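PDB 6K8H: aminotransferase class-III from Sphaerobacter thermophilus DSM 20745, which belongs to the class-III aminotransferase family of pyridoxal phosphate-dependent enzymes, carries the name omega-transaminase and assembles as a pair of chains. Local coordinates for residues B[38-42]-B[43-47]; B[28-32]-B[33-37]. All coordinates share one frame; numbering follows the deposited sequence.

Contact 1. Residues B[38-42]-B[43-47]; sequences TVYSA and PYPPY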
loop_
_atom_site.group_PDB
_atom_site.type_symbol
_atom_site.label_atom_id
_atom_site.label_comp_id
_atom_site.label_asym_id
_atom_site.label_seq_id
_atom_site.Cartn_x
_atom_site.Cartn_y
_atom_site.Cartn_z
ATOM N N THR B 38 -10.290 -8.809 7.738
ATOM C CA THR B 38 -11.226 -9.561 6.898
ATOM C C THR B 38 -11.153 -11.065 7.121
ATOM O O THR B 38 -12.175 -11.756 7.009
ATOM C CB THR B 38 -10.953 -9.251 5.426
ATOM O OG1 THR B 38 -10.658 -7.850 5.281
ATOM C CG2 THR B 38 -12.153 -9.602 4.578
ATOM N N VAL B 39 -9.966 -11.599 7.423
ATOM C CA VAL B 39 -9.776 -13.044 7.457
ATOM C C VAL B 39 -9.891 -13.614 8.857
ATOM O O VAL B 39 -9.728 -14.829 9.033
ATOM C CB VAL B 39 -8.430 -13.453 6.819
ATOM C CG1 VAL B 39 -8.340 -12.930 5.397
ATOM C CG2 VAL B 39 -7.258 -12.952 7.664
ATOM N N TYR B 40 -10.186 -12.788 9.860
ATOM C CA TYR B 40 -10.480 -13.320 11.182
ATOM C C TYR B 40 -11.899 -13.879 11.247
ATOM O O TYR B 40 -12.856 -13.264 10.765
ATOM C CB TYR B 40 -10.317 -12.263 12.273
ATOM C CG TYR B 40 -10.719 -12.813 13.625
ATOM C CD1 TYR B 40 -9.846 -13.608 14.367
ATOM C CD2 TYR B 40 -11.987 -12.587 14.137
ATOM C CE1 TYR B 40 -10.221 -14.132 15.586
ATOM C CE2 TYR B 40 -12.369 -13.107 15.352
ATOM C CZ TYR B 40 -11.489 -13.874 16.075
ATOM O OH TYR B 40 -11.903 -14.370 17.289
ATOM N N SER B 41 -12.028 -15.039 11.884
ATOM C CA SER B 41 -13.315 -15.581 12.295
ATOM C C SER B 41 -13.123 -16.294 13.623
ATOM O O SER B 41 -12.037 -16.806 13.915
ATOM C CB SER B 41 -13.893 -16.539 11.240
ATOM O OG SER B 41 -12.962 -17.554 10.894
ATOM N N ALA B 42 -14.207 -16.312 14.455
ATOM C CA ALA B 42 -14.140 -16.744 15.844
ATOM C C ALA B 42 -14.441 -18.236 15.976
ATOM O O ALA B 42 -15.234 -18.790 15.204
ATOM C CB ALA B 42 -15.133 -15.955 16.692
ATOM N N PRO B 43 -13.834 -18.921 16.959
ATOM C CA PRO B 43 -12.827 -18.424 17.912
ATOM C C PRO B 43 -11.465 -18.133 17.270
ATOM O O PRO B 43 -10.709 -17.303 17.767
ATOM C CB PRO B 43 -12.693 -19.567 18.933
ATOM C CG PRO B 43 -13.710 -20.568 18.591
ATOM C CD PRO B 43 -14.181 -20.331 17.199
ATOM N N TYR B 44 -11.140 -18.844 16.195
ATOM C CA TYR B 44 -9.911 -18.613 15.449
ATOM C C TYR B 44 -10.138 -19.074 14.029
ATOM O O TYR B 44 -10.972 -19.962 13.794
ATOM C CB TYR B 44 -8.711 -19.346 16.061
ATOM C CG TYR B 44 -8.916 -20.820 16.259
ATOM C CD1 TYR B 44 -8.677 -21.728 15.226
ATOM C CD2 TYR B 44 -9.329 -21.318 17.488
ATOM C CE1 TYR B 44 -8.855 -23.093 15.426
ATOM C CE2 TYR B 44 -9.516 -22.677 17.688
ATOM C CZ TYR B 44 -9.273 -23.557 16.663
ATOM O OH TYR B 44 -9.443 -24.906 16.873
ATOM N N PRO B 45 -9.447 -18.498 13.052
ATOM C CA PRO B 45 -9.695 -18.860 11.661
ATOM C C PRO B 45 -8.918 -20.107 11.276
ATOM O O PRO B 45 -7.972 -20.503 11.973
ATOM C CB PRO B 45 -9.202 -17.628 10.887
ATOM C CG PRO B 45 -8.089 -17.094 11.743
ATOM C CD PRO B 45 -8.463 -17.398 13.173
ATOM N N PRO B 46 -9.274 -20.753 10.170
ATOM C CA PRO B 46 -8.399 -21.793 9.627
ATOM C C PRO B 46 -7.179 -21.141 8.985
ATOM O O PRO B 46 -7.216 -19.981 8.573
ATOM C CB PRO B 46 -9.294 -22.478 8.595
ATOM C CG PRO B 46 -10.112 -21.313 8.046
ATOM C CD PRO B 46 -10.375 -20.427 9.247
ATOM N N TYR B 47 -6.092 -21.906 8.874
ATOM C CA TYR B 47 -4.848 -21.409 8.287
ATOM C C TYR B 47 -4.607 -22.091 6.950
ATOM O O TYR B 47 -4.732 -23.312 6.843
ATOM C CB TYR B 47 -3.658 -21.639 9.231
ATOM C CG TYR B 47 -3.576 -20.565 10.295
ATOM C CD1 TYR B 47 -4.508 -20.517 11.327
ATOM C CD2 TYR B 47 -2.611 -19.567 10.233
ATOM C CE1 TYR B 47 -4.472 -19.512 12.291
ATOM C CE2 TYR B 47 -2.558 -18.571 11.189
ATOM C CZ TYR B 47 -3.488 -18.545 12.211
ATOM O OH TYR B 47 -3.432 -17.536 13.152
HETATM O O HOH W 1 -13.508 -19.716 12.443
#
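S41 and P45 face each other across a tight reversal of the chain, where a cis peptide bond between A42 and P43 turns the backbone round. The backbone angles of A42 and P43 come close to those of a type VIa turn, but no clear direct hydrogen bond closes it. Instead the carbonyls pack: S41 O sits 3.0 Å from Y44 C and approaches that C=O nearly at right angles, a dipolar contact that probably helps to steady the turn.

The polar bonds run through one water. It lies 2.7 Å from S41 OG, donates to Y44 O at 2.9 Å, and makes a weak third bond to A42 O, which also receives R13 NH1. S41 OG stands between its own backbone N and carbonyl carbon (chi1 53°); there it meets the water and also lies alongside the P45 ring, 3.6 Å from P45 CA.

Van der Waals contacts fill in the rest. P45 CB rests 3.4 Å from V39 O and touches S41 OG from a second direction. Y40 swings its CG away from the backbone N (chi1 176°), which brings the ring back alongside P43, Y44 and P45, although the side chain sets off away from them. Its CD1 comes 4.2 Å from P45 CD in an oblique apolar contact, and the hydroxyl end reaches P43, with Y40 OH 3.2 Å from P43 O.

On the dimer side, Y40 meets P305 and P45 meets P100, both of the second subunit. Y44 points outward from the turn, bonding through OH to Y12 O and packing on A19 and A20 of helix 18-29; the turn itself belongs to the loop that leads from that helix into strand 48-52.

Contact 2. Residues B[28-32]-B[33-37]; sequences RVLPG and GNTRT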
loop_
_atom_site.group_PDB
_atom_site.type_symbol
_atom_site.label_atom_id
_atom_site.label_comp_id
_atom_site.label_asym_id
_atom_site.label_seq_id
_atom_site.Cartn_x
_atom_site.Cartn_y
_atom_site.Cartn_z
ATOM N N ARG B 28 0.554 -14.192 20.340
ATOM C CA ARG B 28 1.645 -13.608 21.113
ATOM C C ARG B 28 2.319 -12.456 20.375
ATOM O O ARG B 28 2.877 -11.557 21.013
ATOM C CB ARG B 28 2.686 -14.678 21.456
ATOM C CG ARG B 28 2.181 -15.791 22.388
ATOM C CD ARG B 28 3.287 -16.808 22.658
ATOM N NE ARG B 28 2.791 -18.188 22.628
ATOM C CZ ARG B 28 3.365 -19.183 21.947
ATOM N NH1 ARG B 28 4.464 -18.957 21.229
ATOM N NH2 ARG B 28 2.844 -20.407 21.983
ATOM N N VAL B 29 2.287 -12.459 19.042
ATOM C CA VAL B 29 3.057 -11.506 18.253
ATOM C C VAL B 29 2.210 -10.679 17.290
ATOM O O VAL B 29 2.756 -9.781 16.623
ATOM C CB VAL B 29 4.200 -12.218 17.498
ATOM C CG1 VAL B 29 5.198 -12.828 18.525
ATOM C CG2 VAL B 29 3.656 -13.326 16.576
ATOM N N LEU B 30 0.919 -10.986 17.202
ATOM C CA LEU B 30 -0.036 -10.218 16.366
ATOM C C LEU B 30 -1.254 -9.898 17.235
ATOM O O LEU B 30 -1.617 -10.749 18.049
ATOM C CB LEU B 30 -0.451 -11.061 15.161
ATOM C CG LEU B 30 0.674 -11.498 14.227
ATOM C CD1 LEU B 30 0.416 -12.900 13.723
ATOM C CD2 LEU B 30 0.830 -10.536 13.061
ATOM N N PRO B 31 -1.920 -8.736 17.085
ATOM C CA PRO B 31 -3.100 -8.438 17.929
ATOM C C PRO B 31 -4.238 -9.411 17.658
ATOM O O PRO B 31 -4.774 -9.473 16.552
ATOM C CB PRO B 31 -3.478 -7.003 17.531
ATOM C CG PRO B 31 -2.311 -6.472 16.728
ATOM C CD PRO B 31 -1.623 -7.654 16.127
ATOM N N GLY B 32 -4.613 -10.173 18.683
ATOM C CA GLY B 32 -5.562 -11.254 18.462
ATOM C C GLY B 32 -5.120 -12.262 17.427
ATOM O O GLY B 32 -5.957 -12.935 16.821
ATOM N N GLY B 33 -3.818 -12.373 17.194
ATOM C CA GLY B 33 -3.314 -13.265 16.175
ATOM C C GLY B 33 -3.694 -12.840 14.780
ATOM O O GLY B 33 -3.762 -13.681 13.879
ATOM N N ASN B 34 -3.946 -11.549 14.575
ATOM C CA ASN B 34 -4.561 -11.082 13.350
ATOM C C ASN B 34 -3.728 -9.967 12.743
ATOM O O ASN B 34 -3.214 -9.094 13.453
ATOM C CB ASN B 34 -5.985 -10.588 13.604
ATOM C CG ASN B 34 -6.661 -10.093 12.340
ATOM O OD1 ASN B 34 -6.804 -8.873 12.111
ATOM N ND2 ASN B 34 -7.090 -11.032 11.514
ATOM N N THR B 35 -3.601 -10.015 11.413
ATOM C CA THR B 35 -2.917 -8.955 10.628
ATOM C C THR B 35 -3.806 -8.484 9.471
ATOM O O THR B 35 -3.352 -7.637 8.705
ATOM C CB THR B 35 -1.516 -9.371 10.171
ATOM O OG1 THR B 35 -0.894 -8.203 9.636
ATOM C CG2 THR B 35 -1.533 -10.489 9.152
ATOM N N ARG B 36 -5.004 -9.057 9.340
ATOM C CA ARG B 36 -5.962 -8.664 8.273
ATOM C C ARG B 36 -7.361 -8.861 8.865
ATOM O O ARG B 36 -7.757 -10.021 9.037
ATOM C CB ARG B 36 -5.697 -9.503 7.021
ATOM C CG ARG B 36 -6.354 -8.997 5.748
ATOM C CD ARG B 36 -5.932 -9.915 4.620
ATOM N NE ARG B 36 -6.851 -9.921 3.497
ATOM C CZ ARG B 36 -6.805 -10.792 2.497
ATOM N NH1 ARG B 36 -5.882 -11.736 2.486
ATOM N NH2 ARG B 36 -7.680 -10.712 1.514
ATOM N N THR B 37 -8.099 -7.781 9.120
ATOM C CA THR B 37 -9.363 -7.961 9.835
ATOM C C THR B 37 -10.304 -8.892 9.071
ATOM O O THR B 37 -11.024 -9.696 9.680
ATOM C CB THR B 37 -10.040 -6.609 10.085
ATOM O OG1 THR B 37 -9.099 -5.683 10.645
ATOM C CG2 THR B 37 -11.198 -6.773 11.052
#
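G33 N donates to L30 O at 2.9 Å, with an N-H...O angle of 156°, and closes a type II beta turn over P31 and G32. The next bond follows one residue on: N34 N reaches P31 O at 3.0 Å, more bent, round a second turn built on G32 and G33. Both glycines have positive phi and psi there, close to a left-handed type III' conformation. Positive phi at both positions favours glycine.

Side chains pack lightly around these turns. L30 CB lies 3.6 Å from N34 N, and further out L30 CD2 passes obliquely over T35 CB at 3.9 Å. N34 and P31 also touch twice: N34 CB is 3.4 Å from P31 O, and P31 CD the same distance from N34 O.

N34 CG is anti to the backbone N (chi1 -180°), which takes the amide onward along the chain. ND2 then donates to R36 O at 2.8 Å, with the acceptor close to the amide plane, while OD1 receives R122 NH1 of the second subunit. With a partner at each end, the flip of the amide is settled. T35 OG1 is likewise bonded across the interface, to F123 N of the second subunit.

In chemical terms, backbone bonds shape the double turn, and the polar side chains just after it, in buried surroundings, divide their bonds between their own chain and the second subunit: N34 serves one through ND2 and the other through OD1, and T35 reaches across through OG1.

How the contacts relate
The two contacts lie in series on one chain path from the end of helix 18-29 toward strand 48-52: the 28-37 double turn closes before the 38-47 cis-proline reversal opens. Their centres are 10 Å apart and they touch directly. Y40 CB packs 3.5 Å from N34 ND2, and Y47 OH approaches G33 O at 3.9 Å, so contact 1 folds back against contact 2. Both also press on the second subunit. Neither supplies a residue to the ligand pocket, and both lie at a remove from it: a bound (5-hydroxy-4,6-dimethylpyridin-3-yl)methyl dihydrogen phosphate is about 10 Å from the side chain of V39 and about 12 Å from that of T35.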